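Local coordinates for endonuclease EndoMS (Thermococcus kodakarensis KOD1, PDB 5GKE), which acts as a mismatch restriction endonuclease, binding double-stranded DNA that carries a mispaired base and cutting it, at the interface of chains A and B. Numbering follows the deposited sequence. Chains: chain A/B, Endonuclease EndoMS.

Contact 1: the interface of chains A and B. Residues chain A 8, 10, 34, 113-114; chain B 6, 8, 10, 114, 116.
An apolar sheet-to-sheet interface, built across a two-fold axis from equivalent strands of two identical chains, joins the N-terminal halves of the assembly; in this patch packing alone does so, with no polar bond crossing. Strand 6-10 of each chain meets its counterpart through short branched side chains. A:Val8 and B:Val8 point at each other tip to tip, CG1 of A:Val8 lying 3.9 Å from CG2 of B:Val8. The two valines depart from exact two-fold symmetry: A:Val8 sets CG1 anti to its backbone N (chi1 175°), whereas B:Val8 puts CG1 in the crowded position between N and the carbonyl carbon (chi1 41°). From there B:Val8 CG1 meets the methyl CG2 of A:Thr10 at 3.7 Å. The other branch of A:Val8, CG2, touches CG2 of B:Thr10 as the side chains slide past each other, also at 3.7 Å. B:Val6 lies obliquely against A:Phe34 and presses CG2 to within 3.6 Å of CB of A:Tyr113. The ring of A:Phe34 has the methyl CE of A:Met114 over the rim of one face, while the hydroxyl OG of B:Ser116 approaches its edge in plane, 3.6 Å from CZ. This packing is likely to keep the two N-terminal domains of the two-chain assembly in register.

Contact 2: the interface of chains A and B. Residues chain A 46-50, 75-76; chain B 124-128.
Strand 46-50 of chain A runs antiparallel to strand 127-129 of chain B and the loop leading into it, while the A:Val75 loop and the start of strand 76-78 flank the junction. The backbone pairing is reciprocal: A:Glu48 N donates to O of B:Ala127 at 2.8 Å, and B:Ala127 N returns a bond to O of A:Glu48 at 3.0 Å, both in the carbonyl plane. B:Leu126 supplies the main side-chain wedge. With CG anti to its backbone N (chi1 -179°), it crosses A:Val75 obliquely, CB lying 3.7 Å from CG2 of the valine, and directs CD1 to CB of A:Ser47. That serine holds OG in the crowded position between N and the carbonyl carbon (chi1 69°), where it accepts from the amide nitrogen ND2 of A:Asn76 at 3.2 Å, nearly in the amide plane. The amide oxygen OD1 of A:Asn76 is turned toward CD1 of B:Leu126. An alanine in place of A:Ser47 would remove OG and its bond from ND2, and would probably loosen the A:Asn76 amide. At the strand end, a water links A:Gly50 N to O of the poorly ordered B:Glu125. The paired segments extend the chain A sheet with an edge from its partner, just before the chain B polypeptide enters helix 132-141.

Contact 3: the interface of chains A and B. Residues chain A 34-35, 52-55, 113; chain B 5, 30, 118-122.
The ring of B:Phe118, CG anti to the backbone N (chi1 173°), is sandwiched between A:Phe34 and B:Ala120 of its own chain. A:Phe34 slides past and sets CB over the centre of one face, a CH-pi contact 3.6 Å from the centroid; CB of B:Ala120 rests toward the rim of the other. CG2 of A:Val55 approaches the edge in plane, and A:Tyr113 crosses at about a right angle, CD2 3.6 Å from CE1 of B:Phe118, while the stem of B:Lys5 crosses one tyrosine face. A:Asp53 meets B:Lys5 at right angles in a salt bridge. Its OD2 takes NZ of B:Lys5 on the syn lone pair at 2.8 Å, and from above the carboxylate plane the backbone N of the poorly ordered B:Glu121 at 2.9 Å. A:Asp53 N returns a bond to O of B:Glu121 at 3.1 Å, from above the carbonyl plane. The phenol OH of A:Tyr113 donates to OD1, so both carboxylate oxygens are held, which would probably favour the charged form. The next residue, A:Arg54, grips B:Asp122 side-on in a skewed salt bridge, guanidinium and carboxylate planes 53° apart and both oxygens met from above the carboxylate plane. NE of A:Arg54 lies 2.7 Å from OD1 of B:Asp122, NH2 the same from OD2.

Contact 1: the interface of chains A and B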
ATOM      1  N   VAL A   8       3.009  26.095 -17.653  1.00 32.57           N
ATOM      2  CA  VAL A   8       4.265  25.798 -16.992  1.00 32.89           C
ATOM      3  C   VAL A   8       4.972  27.089 -16.712  1.00 38.64           C
ATOM      4  O   VAL A   8       5.117  27.915 -17.607  1.00 50.66           O
ATOM      5  CB  VAL A   8       5.198  24.908 -17.861  1.00 34.02           C
ATOM      6  CG1 VAL A   8       6.540  24.718 -17.177  1.00 28.30           C
ATOM      7  CG2 VAL A   8       4.575  23.576 -18.135  1.00 34.19           C
ATOM      8  N   THR A  10       8.686  28.239 -14.873  1.00 30.58           N
ATOM      9  CA  THR A  10       9.912  27.925 -14.166  1.00 26.35           C
ATOM     10  C   THR A  10      10.323  29.114 -13.325  1.00 25.89           C
ATOM     11  O   THR A  10      10.044  30.258 -13.681  1.00 50.95           O
ATOM     12  CB  THR A  10      11.039  27.538 -15.139  1.00 35.07           C
ATOM     13  OG1 THR A  10      11.176  28.555 -16.144  1.00 51.20           O
ATOM     14  CG2 THR A  10      10.702  26.206 -15.813  1.00 30.75           C
ATOM     15  N   PHE A  34       7.967  21.222  -8.777  1.00 33.84           N
ATOM     16  CA  PHE A  34       9.323  20.797  -8.453  1.00 25.63           C
ATOM     17  C   PHE A  34       9.886  21.854  -7.519  1.00 27.56           C
ATOM     18  O   PHE A  34       9.872  23.033  -7.851  1.00 35.72           O
ATOM     19  CB  PHE A  34      10.213  20.662  -9.696  1.00 26.69           C
ATOM     20  CG  PHE A  34       9.652  19.779 -10.792  1.00 29.55           C
ATOM     21  CD1 PHE A  34      10.073  19.949 -12.103  1.00 33.07           C
ATOM     22  CD2 PHE A  34       8.752  18.768 -10.520  1.00 36.49           C
ATOM     23  CE1 PHE A  34       9.582  19.143 -13.120  1.00 36.43           C
ATOM     24  CE2 PHE A  34       8.264  17.951 -11.532  1.00 32.38           C
ATOM     25  CZ  PHE A  34       8.674  18.144 -12.834  1.00 41.13           C
ATOM     26  N   TYR A 113      11.234  25.504  -8.269  1.00 40.39           N
ATOM     27  CA  TYR A 113      11.899  25.445  -9.572  1.00 32.07           C
ATOM     28  C   TYR A 113      10.895  25.422 -10.711  1.00 30.89           C
ATOM     29  O   TYR A 113      11.141  25.952 -11.793  1.00 33.49           O
ATOM     30  CB  TYR A 113      12.787  24.210  -9.686  1.00 33.26           C
ATOM     31  CG  TYR A 113      13.739  23.989  -8.537  1.00 46.50           C
ATOM     32  CD1 TYR A 113      14.796  24.866  -8.302  1.00 30.01           C
ATOM     33  CD2 TYR A 113      13.607  22.878  -7.704  1.00 35.06           C
ATOM     34  CE1 TYR A 113      15.682  24.658  -7.250  1.00 36.41           C
ATOM     35  CE2 TYR A 113      14.491  22.665  -6.657  1.00 32.59           C
ATOM     36  CZ  TYR A 113      15.525  23.554  -6.437  1.00 38.59           C
ATOM     37  OH  TYR A 113      16.401  23.344  -5.403  1.00 47.53           O
ATOM     38  N   MET A 114       9.775  24.763 -10.490  1.00 32.88           N
ATOM     39  CA  MET A 114       8.733  24.754 -11.501  1.00 34.53           C
ATOM     40  C   MET A 114       7.371  24.596 -10.844  1.00 33.40           C
ATOM     41  O   MET A 114       7.246  23.934  -9.812  1.00 38.97           O
ATOM     42  CB  MET A 114       8.977  23.630 -12.514  1.00 29.14           C
ATOM     43  CG  MET A 114       8.081  23.706 -13.737  1.00 28.85           C
ATOM     44  SD  MET A 114       8.007  22.149 -14.643  1.00 57.93           S
ATOM     45  CE  MET A 114       6.719  21.324 -13.687  1.00 45.72           C
TER
ATOM     46  N   VAL B   6      15.864  22.184 -13.814  1.00 30.98           N
ATOM     47  CA  VAL B   6      14.743  21.816 -14.643  1.00 32.53           C
ATOM     48  C   VAL B   6      14.993  22.137 -16.091  1.00 38.50           C
ATOM     49  O   VAL B   6      15.556  23.164 -16.431  1.00 43.52           O
ATOM     50  CB  VAL B   6      13.457  22.506 -14.196  1.00 35.59           C
ATOM     51  CG1 VAL B   6      12.248  21.954 -14.970  1.00 30.77           C
ATOM     52  CG2 VAL B   6      13.267  22.312 -12.697  1.00 43.11           C
ATOM     53  N   VAL B   8      12.311  21.760 -19.382  1.00 25.62           N
ATOM     54  CA  VAL B   8      10.943  21.414 -19.681  1.00 24.74           C
ATOM     55  C   VAL B   8      10.555  21.936 -21.045  1.00 35.26           C
ATOM     56  O   VAL B   8      10.880  23.059 -21.398  1.00 32.81           O
ATOM     57  CB  VAL B   8       9.962  21.967 -18.590  1.00 38.84           C
ATOM     58  CG1 VAL B   8      10.356  23.360 -18.161  1.00 29.79           C
ATOM     59  CG2 VAL B   8       8.529  21.948 -19.092  1.00 23.75           C
ATOM     60  N   THR B  10       7.035  22.082 -23.422  1.00 30.05           N
ATOM     61  CA  THR B  10       5.649  21.765 -23.731  1.00 30.52           C
ATOM     62  C   THR B  10       5.546  21.432 -25.207  1.00 35.44           C
ATOM     63  O   THR B  10       6.392  21.842 -25.985  1.00 33.81           O
ATOM     64  CB  THR B  10       4.702  22.899 -23.350  1.00 41.84           C
ATOM     65  OG1 THR B  10       5.231  24.137 -23.824  1.00 42.52           O
ATOM     66  CG2 THR B  10       4.589  22.963 -21.829  1.00 33.44           C
ATOM     67  N   MET B 114       3.730  17.699 -22.238  1.00 28.76           N
ATOM     68  CA  MET B 114       4.897  18.251 -21.573  1.00 26.97           C
ATOM     69  C   MET B 114       5.877  17.154 -21.217  1.00 34.84           C
ATOM     70  O   MET B 114       5.466  16.078 -20.791  1.00 33.19           O
ATOM     71  CB  MET B 114       4.482  19.009 -20.300  1.00 28.74           C
ATOM     72  CG  MET B 114       5.603  19.843 -19.710  1.00 35.08           C
ATOM     73  SD  MET B 114       5.929  19.569 -17.977  1.00 67.40           S
ATOM     74  CE  MET B 114       6.308  17.851 -17.996  1.00 35.25           C
ATOM     75  N   SER B 116       9.750  16.804 -19.036  1.00 21.84           N
ATOM     76  CA  SER B 116      10.640  17.562 -18.177  1.00 26.09           C
ATOM     77  C   SER B 116      11.662  16.662 -17.503  1.00 31.07           C
ATOM     78  O   SER B 116      11.435  15.471 -17.290  1.00 30.44           O
ATOM     79  CB  SER B 116       9.839  18.309 -17.109  1.00 35.99           C
ATOM     80  OG  SER B 116       9.065  17.381 -16.360  1.00 34.58           O
TER

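Contact 2: the interface of chains A and B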
ATOM      1  N   LYS A  46       3.500  11.057  13.089  1.00 31.48           N
ATOM      2  CA  LYS A  46       4.164  12.353  12.999  1.00 33.20           C
ATOM      3  C   LYS A  46       5.520  12.201  12.325  1.00 39.92           C
ATOM      4  O   LYS A  46       6.222  11.212  12.553  1.00 37.88           O
ATOM      5  CB  LYS A  46       4.314  12.973  14.392  1.00 32.26           C
ATOM      6  CG  LYS A  46       4.960  14.339  14.424  1.00 43.96           C
ATOM      7  CD  LYS A  46       4.521  15.150  15.649  1.00 57.15           C
ATOM      8  CE  LYS A  46       5.724  15.696  16.408  1.00 49.25           C
ATOM      9  NZ  LYS A  46       6.767  16.225  15.482  1.00 53.86           N
ATOM     10  N   SER A  47       5.887  13.171  11.487  1.00 32.71           N
ATOM     11  CA  SER A  47       7.151  13.075  10.756  1.00 38.62           C
ATOM     12  C   SER A  47       7.758  14.423  10.361  1.00 37.35           C
ATOM     13  O   SER A  47       7.065  15.427  10.270  1.00 31.29           O
ATOM     14  CB  SER A  47       6.968  12.228   9.488  1.00 42.41           C
ATOM     15  OG  SER A  47       6.160  12.900   8.534  1.00 43.16           O
ATOM     16  N   GLU A  48       9.063  14.413  10.108  1.00 34.83           N
ATOM     17  CA  GLU A  48       9.769  15.596   9.659  1.00 36.19           C
ATOM     18  C   GLU A  48      10.706  15.238   8.517  1.00 38.56           C
ATOM     19  O   GLU A  48      11.390  14.218   8.546  1.00 42.34           O
ATOM     20  CB  GLU A  48      10.557  16.235  10.803  1.00 41.60           C
ATOM     21  CG  GLU A  48       9.701  16.946  11.848  1.00 54.00           C
ATOM     22  CD  GLU A  48       9.017  18.206  11.314  1.00 66.68           C
ATOM     23  OE1 GLU A  48       9.576  18.869  10.406  1.00 54.74           O
ATOM     24  OE2 GLU A  48       7.917  18.536  11.819  1.00 68.20           O
ATOM     25  N   LEU A  49      10.720  16.081   7.498  1.00 35.90           N
ATOM     26  CA  LEU A  49      11.643  15.917   6.392  1.00 34.35           C
ATOM     27  C   LEU A  49      12.367  17.238   6.141  1.00 39.51           C
ATOM     28  O   LEU A  49      11.722  18.262   5.896  1.00 42.58           O
ATOM     29  CB  LEU A  49      10.891  15.445   5.140  1.00 30.00           C
ATOM     30  CG  LEU A  49      11.742  15.025   3.948  1.00 32.20           C
ATOM     31  CD1 LEU A  49      12.650  13.873   4.339  1.00 33.33           C
ATOM     32  CD2 LEU A  49      10.867  14.668   2.738  1.00 30.71           C
ATOM     33  N   GLY A  50      13.699  17.219   6.208  1.00 41.04           N
ATOM     34  CA  GLY A  50      14.496  18.416   5.957  1.00 31.81           C
ATOM     35  C   GLY A  50      14.610  18.820   4.487  1.00 40.36           C
ATOM     36  O   GLY A  50      14.097  18.120   3.599  1.00 34.08           O
ATOM     37  N   VAL A  75       7.179   9.891  -0.066  1.00 26.36           N
ATOM     38  CA  VAL A  75       7.685   9.991   1.298  1.00 24.52           C
ATOM     39  C   VAL A  75       6.643  10.607   2.253  1.00 24.75           C
ATOM     40  O   VAL A  75       6.606  10.278   3.435  1.00 33.73           O
ATOM     41  CB  VAL A  75       8.991  10.813   1.331  1.00 33.72           C
ATOM     42  CG1 VAL A  75       8.748  12.186   0.752  1.00 21.43           C
ATOM     43  CG2 VAL A  75       9.543  10.919   2.753  1.00 31.01           C
ATOM     44  N   ASN A  76       5.809  11.507   1.735  1.00 36.57           N
ATOM     45  CA  ASN A  76       4.685  12.083   2.484  1.00 24.84           C
ATOM     46  C   ASN A  76       3.466  12.218   1.578  1.00 35.36           C
ATOM     47  O   ASN A  76       3.597  12.302   0.342  1.00 31.20           O
ATOM     48  CB  ASN A  76       5.032  13.445   3.081  1.00 30.86           C
ATOM     49  CG  ASN A  76       5.864  13.343   4.362  1.00 32.61           C
ATOM     50  OD1 ASN A  76       7.019  13.751   4.401  1.00 28.63           O
ATOM     51  ND2 ASN A  76       5.262  12.813   5.415  1.00 33.14           N
TER
ATOM     52  N   GLU B 124      18.292  14.131   2.345  1.00 40.88           N
ATOM     53  CA  GLU B 124      17.558  14.015   3.584  1.00 37.05           C
ATOM     54  C   GLU B 124      16.652  12.761   3.661  1.00 43.74           C
ATOM     55  O   GLU B 124      16.129  12.296   2.654  1.00 49.64           O
ATOM     56  CB  GLU B 124      16.755  15.294   3.782  1.00 35.43           C
ATOM     57  CG  GLU B 124      16.567  15.680   5.238  1.00 59.49           C
ATOM     58  CD  GLU B 124      17.866  16.061   5.922  1.00 66.69           C
ATOM     59  OE1 GLU B 124      18.169  15.482   6.994  1.00 62.11           O
ATOM     60  OE2 GLU B 124      18.573  16.945   5.390  1.00 57.83           O
ATOM     61  N   GLU B 125      16.509  12.189   4.854  1.00 39.16           N
ATOM     62  CA  GLU B 125      15.633  11.036   5.039  1.00 37.59           C
ATOM     63  C   GLU B 125      14.478  11.342   5.988  1.00 44.99           C
ATOM     64  O   GLU B 125      14.584  12.196   6.870  1.00 36.97           O
ATOM     65  CB  GLU B 125      16.412   9.834   5.560  1.00 36.18           C
ATOM     66  CG  GLU B 125      17.420   9.284   4.568  1.00 66.81           C
ATOM     67  CD  GLU B 125      18.168   8.085   5.120  1.00 97.92           C
ATOM     68  OE1 GLU B 125      17.815   7.618   6.229  1.00 85.00           O
ATOM     69  OE2 GLU B 125      19.116   7.619   4.450  1.00 87.49           O
ATOM     70  N   LEU B 126      13.368  10.644   5.793  1.00 30.26           N
ATOM     71  CA  LEU B 126      12.200  10.878   6.602  1.00 33.45           C
ATOM     72  C   LEU B 126      12.460  10.425   8.037  1.00 39.07           C
ATOM     73  O   LEU B 126      13.034   9.362   8.264  1.00 34.60           O
ATOM     74  CB  LEU B 126      10.986  10.162   6.022  1.00 30.78           C
ATOM     75  CG  LEU B 126       9.727  10.423   6.852  1.00 33.03           C
ATOM     76  CD1 LEU B 126       9.176  11.815   6.572  1.00 28.62           C
ATOM     77  CD2 LEU B 126       8.691   9.343   6.617  1.00 20.99           C
ATOM     78  N   ALA B 127      12.067  11.282   8.977  1.00 32.31           N
ATOM     79  CA  ALA B 127      12.098  11.032  10.418  1.00 31.07           C
ATOM     80  C   ALA B 127      10.674  10.877  10.925  1.00 37.79           C
ATOM     81  O   ALA B 127       9.934  11.854  10.979  1.00 39.51           O
ATOM     82  CB  ALA B 127      12.784  12.177  11.155  1.00 23.72           C
ATOM     83  N   LEU B 128      10.306   9.659  11.309  1.00 41.76           N
ATOM     84  CA  LEU B 128       8.923   9.317  11.604  1.00 32.97           C
ATOM     85  C   LEU B 128       8.799   8.792  13.025  1.00 35.31           C
ATOM     86  O   LEU B 128       9.637   8.018  13.482  1.00 38.02           O
ATOM     87  CB  LEU B 128       8.419   8.276  10.596  1.00 32.65           C
ATOM     88  CG  LEU B 128       6.990   7.712  10.538  1.00 36.06           C
ATOM     89  CD1 LEU B 128       6.636   6.838  11.762  1.00 36.44           C
ATOM     90  CD2 LEU B 128       5.933   8.788  10.318  1.00 35.42           C
TER
HETATM   91  O   HOH W   1      14.935  14.718   7.604  1.00 36.99           O

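Contact 3: the interface of chains A and B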
ATOM      1  N   PHE A  34       7.967  21.222  -8.777  1.00 33.84           N
ATOM      2  CA  PHE A  34       9.323  20.797  -8.453  1.00 25.63           C
ATOM      3  C   PHE A  34       9.886  21.854  -7.519  1.00 27.56           C
ATOM      4  O   PHE A  34       9.872  23.033  -7.851  1.00 35.72           O
ATOM      5  CB  PHE A  34      10.213  20.662  -9.696  1.00 26.69           C
ATOM      6  CG  PHE A  34       9.652  19.779 -10.792  1.00 29.55           C
ATOM      7  CD1 PHE A  34      10.073  19.949 -12.103  1.00 33.07           C
ATOM      8  CD2 PHE A  34       8.752  18.768 -10.520  1.00 36.49           C
ATOM      9  CE1 PHE A  34       9.582  19.143 -13.120  1.00 36.43           C
ATOM     10  CE2 PHE A  34       8.264  17.951 -11.532  1.00 32.38           C
ATOM     11  CZ  PHE A  34       8.674  18.144 -12.834  1.00 41.13           C
ATOM     12  N   ALA A  35      10.371  21.458  -6.351  1.00 25.66           N
ATOM     13  CA  ALA A  35      10.789  22.452  -5.381  1.00 29.91           C
ATOM     14  C   ALA A  35      11.802  21.920  -4.393  1.00 41.06           C
ATOM     15  O   ALA A  35      11.855  20.725  -4.141  1.00 38.73           O
ATOM     16  CB  ALA A  35       9.575  22.984  -4.625  1.00 27.66           C
ATOM     17  N   GLY A  52      15.206  19.503   0.753  1.00 32.79           N
ATOM     18  CA  GLY A  52      15.556  18.607  -0.333  1.00 31.35           C
ATOM     19  C   GLY A  52      14.629  18.841  -1.509  1.00 42.83           C
ATOM     20  O   GLY A  52      13.536  19.404  -1.360  1.00 30.76           O
ATOM     21  N   ASP A  53      15.066  18.417  -2.686  1.00 28.39           N
ATOM     22  CA  ASP A  53      14.260  18.594  -3.872  1.00 34.51           C
ATOM     23  C   ASP A  53      13.276  17.453  -4.017  1.00 42.95           C
ATOM     24  O   ASP A  53      13.651  16.286  -3.891  1.00 50.36           O
ATOM     25  CB  ASP A  53      15.137  18.685  -5.119  1.00 41.65           C
ATOM     26  CG  ASP A  53      16.080  19.859  -5.080  1.00 41.11           C
ATOM     27  OD1 ASP A  53      15.847  20.796  -4.283  1.00 45.60           O
ATOM     28  OD2 ASP A  53      17.055  19.841  -5.848  1.00 46.60           O
ATOM     29  N   ARG A  54      12.021  17.790  -4.300  1.00 35.24           N
ATOM     30  CA  ARG A  54      10.999  16.779  -4.507  1.00 29.03           C
ATOM     31  C   ARG A  54      10.000  17.202  -5.570  1.00 25.15           C
ATOM     32  O   ARG A  54       9.863  18.380  -5.895  1.00 25.28           O
ATOM     33  CB  ARG A  54      10.250  16.474  -3.188  1.00 31.75           C
ATOM     34  CG  ARG A  54      11.082  15.752  -2.150  1.00 25.60           C
ATOM     35  CD  ARG A  54      11.480  16.677  -1.012  1.00 28.72           C
ATOM     36  NE  ARG A  54      12.629  16.163  -0.272  1.00 26.86           N
ATOM     37  CZ  ARG A  54      13.042  16.628   0.906  1.00 35.41           C
ATOM     38  NH1 ARG A  54      12.370  17.606   1.498  1.00 24.29           N
ATOM     39  NH2 ARG A  54      14.113  16.100   1.502  1.00 26.34           N
ATOM     40  N   VAL A  55       9.316  16.206  -6.111  1.00 24.12           N
ATOM     41  CA  VAL A  55       8.144  16.411  -6.926  1.00 28.26           C
ATOM     42  C   VAL A  55       6.917  16.370  -6.034  1.00 30.01           C
ATOM     43  O   VAL A  55       6.739  15.427  -5.264  1.00 28.29           O
ATOM     44  CB  VAL A  55       8.003  15.339  -7.994  1.00 23.82           C
ATOM     45  CG1 VAL A  55       6.724  15.565  -8.762  1.00 19.96           C
ATOM     46  CG2 VAL A  55       9.235  15.333  -8.905  1.00 28.47           C
ATOM     47  N   TYR A 113      11.234  25.504  -8.269  1.00 40.39           N
ATOM     48  CA  TYR A 113      11.899  25.445  -9.572  1.00 32.07           C
ATOM     49  C   TYR A 113      10.895  25.422 -10.711  1.00 30.89           C
ATOM     50  O   TYR A 113      11.141  25.952 -11.793  1.00 33.49           O
ATOM     51  CB  TYR A 113      12.787  24.210  -9.686  1.00 33.26           C
ATOM     52  CG  TYR A 113      13.739  23.989  -8.537  1.00 46.50           C
ATOM     53  CD1 TYR A 113      14.796  24.866  -8.302  1.00 30.01           C
ATOM     54  CD2 TYR A 113      13.607  22.878  -7.704  1.00 35.06           C
ATOM     55  CE1 TYR A 113      15.682  24.658  -7.250  1.00 36.41           C
ATOM     56  CE2 TYR A 113      14.491  22.665  -6.657  1.00 32.59           C
ATOM     57  CZ  TYR A 113      15.525  23.554  -6.437  1.00 38.59           C
ATOM     58  OH  TYR A 113      16.401  23.344  -5.403  1.00 47.53           O
TER
ATOM     59  N   LYS B   5      18.313  22.773 -12.709  1.00 44.53           N
ATOM     60  CA  LYS B   5      17.525  21.707 -12.117  1.00 40.24           C
ATOM     61  C   LYS B   5      16.454  21.245 -13.086  1.00 43.30           C
ATOM     62  O   LYS B   5      16.174  20.058 -13.196  1.00 44.97           O
ATOM     63  CB  LYS B   5      16.888  22.176 -10.815  1.00 45.21           C
ATOM     64  CG  LYS B   5      17.870  22.584  -9.751  1.00 48.57           C
ATOM     65  CD  LYS B   5      18.172  21.462  -8.774  1.00 34.21           C
ATOM     66  CE  LYS B   5      18.564  22.074  -7.427  1.00 46.69           C
ATOM     67  NZ  LYS B   5      19.406  21.184  -6.579  1.00 59.58           N
ATOM     68  N   MET B  30      14.911  12.826 -12.441  1.00 25.31           N
ATOM     69  CA  MET B  30      13.496  12.510 -12.540  1.00 24.68           C
ATOM     70  C   MET B  30      12.936  12.997 -13.857  1.00 31.64           C
ATOM     71  O   MET B  30      13.112  14.154 -14.249  1.00 32.48           O
ATOM     72  CB  MET B  30      12.735  13.108 -11.373  1.00 28.18           C
ATOM     73  CG  MET B  30      13.500  12.952 -10.075  1.00 37.28           C
ATOM     74  SD  MET B  30      12.482  13.070  -8.604  1.00 55.06           S
ATOM     75  CE  MET B  30      11.317  11.761  -8.955  1.00 36.11           C
ATOM     76  N   PHE B 118      14.182  16.812 -14.136  1.00 30.39           N
ATOM     77  CA  PHE B 118      14.322  17.526 -12.889  1.00 31.23           C
ATOM     78  C   PHE B 118      15.514  16.886 -12.200  1.00 33.54           C
ATOM     79  O   PHE B 118      15.454  15.725 -11.798  1.00 35.71           O
ATOM     80  CB  PHE B 118      13.007  17.438 -12.087  1.00 27.88           C
ATOM     81  CG  PHE B 118      13.077  17.998 -10.682  1.00 24.60           C
ATOM     82  CD1 PHE B 118      13.932  19.024 -10.353  1.00 28.16           C
ATOM     83  CD2 PHE B 118      12.246  17.491  -9.691  1.00 31.12           C
ATOM     84  CE1 PHE B 118      13.968  19.528  -9.046  1.00 30.18           C
ATOM     85  CE2 PHE B 118      12.271  17.994  -8.386  1.00 35.01           C
ATOM     86  CZ  PHE B 118      13.140  19.008  -8.067  1.00 36.44           C
ATOM     87  N   ARG B 119      16.608  17.630 -12.079  1.00 38.48           N
ATOM     88  CA  ARG B 119      17.795  17.036 -11.501  1.00 36.14           C
ATOM     89  C   ARG B 119      17.735  17.357 -10.034  1.00 34.87           C
ATOM     90  O   ARG B 119      18.272  18.363  -9.569  1.00 37.27           O
ATOM     91  CB  ARG B 119      19.051  17.612 -12.166  1.00 37.42           C
ATOM     92  CG  ARG B 119      18.954  17.599 -13.699  1.00 39.95           C
ATOM     93  CD  ARG B 119      19.937  18.529 -14.420  1.00 46.30           C
ATOM     94  NE  ARG B 119      19.888  18.256 -15.855  1.00 52.94           N
ATOM     95  CZ  ARG B 119      19.052  18.843 -16.710  1.00 63.10           C
ATOM     96  NH1 ARG B 119      18.210  19.783 -16.295  1.00 50.95           N
ATOM     97  NH2 ARG B 119      19.072  18.503 -17.993  1.00 66.45           N
ATOM     98  N   ALA B 120      17.197  16.412  -9.279  1.00 36.88           N
ATOM     99  CA  ALA B 120      16.801  16.724  -7.926  1.00 34.61           C
ATOM    100  C   ALA B 120      17.919  16.314  -7.006  1.00 30.64           C
ATOM    101  O   ALA B 120      18.528  15.260  -7.177  1.00 45.05           O
ATOM    102  CB  ALA B 120      15.510  16.034  -7.571  1.00 29.94           C
ATOM    103  N   GLU B 121      18.212  17.182  -6.056  1.00 33.70           N
ATOM    104  CA  GLU B 121      19.256  16.940  -5.095  1.00 42.86           C
ATOM    105  C   GLU B 121      18.590  16.826  -3.729  1.00 47.67           C
ATOM    106  O   GLU B 121      18.003  17.795  -3.249  1.00 46.57           O
ATOM    107  CB  GLU B 121      20.277  18.070  -5.146  1.00 47.65           C
ATOM    108  CG  GLU B 121      21.529  17.846  -4.339  1.00 65.50           C
ATOM    109  CD  GLU B 121      22.488  19.007  -4.481  1.00 79.65           C
ATOM    110  OE1 GLU B 121      22.147  19.968  -5.211  1.00 61.81           O
ATOM    111  OE2 GLU B 121      23.576  18.961  -3.868  1.00 84.94           O
ATOM    112  N   ASP B 122      18.602  15.617  -3.164  1.00 43.51           N
ATOM    113  CA  ASP B 122      17.994  15.342  -1.863  1.00 32.44           C
ATOM    114  C   ASP B 122      18.888  14.429  -1.025  1.00 45.01           C
ATOM    115  O   ASP B 122      19.065  13.261  -1.367  1.00 39.65           O
ATOM    116  CB  ASP B 122      16.612  14.693  -2.081  1.00 35.76           C
ATOM    117  CG  ASP B 122      15.739  14.679  -0.829  1.00 43.11           C
ATOM    118  OD1 ASP B 122      14.534  14.412  -0.993  1.00 42.59           O
ATOM    119  OD2 ASP B 122      16.225  14.924   0.303  1.00 38.88           O
TER
HETATM  120  O   HOH W   2      14.326  13.415  -3.767  1.00 32.28           O

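Contact 1 and contact 3 are neighbours, their C-alpha centres about 11 Å apart, and they share A:Phe34 and A:Tyr113; strand 114-118 of chain B also supplies residues to both. The C-alpha centre of contact 2 lies about 16 Å from that of contact 3 and about 25 Å from that of contact 1. Along chain B, strand 114-118 leads through the loop of contact 3 to strand 127-129 in contact 2. Apolar packing is joined in contact 3 by charged pairs, backbone pairing follows in contact 2, and the two-fold repeats each element with the chains exchanged, which would likely fix the C-terminal domains.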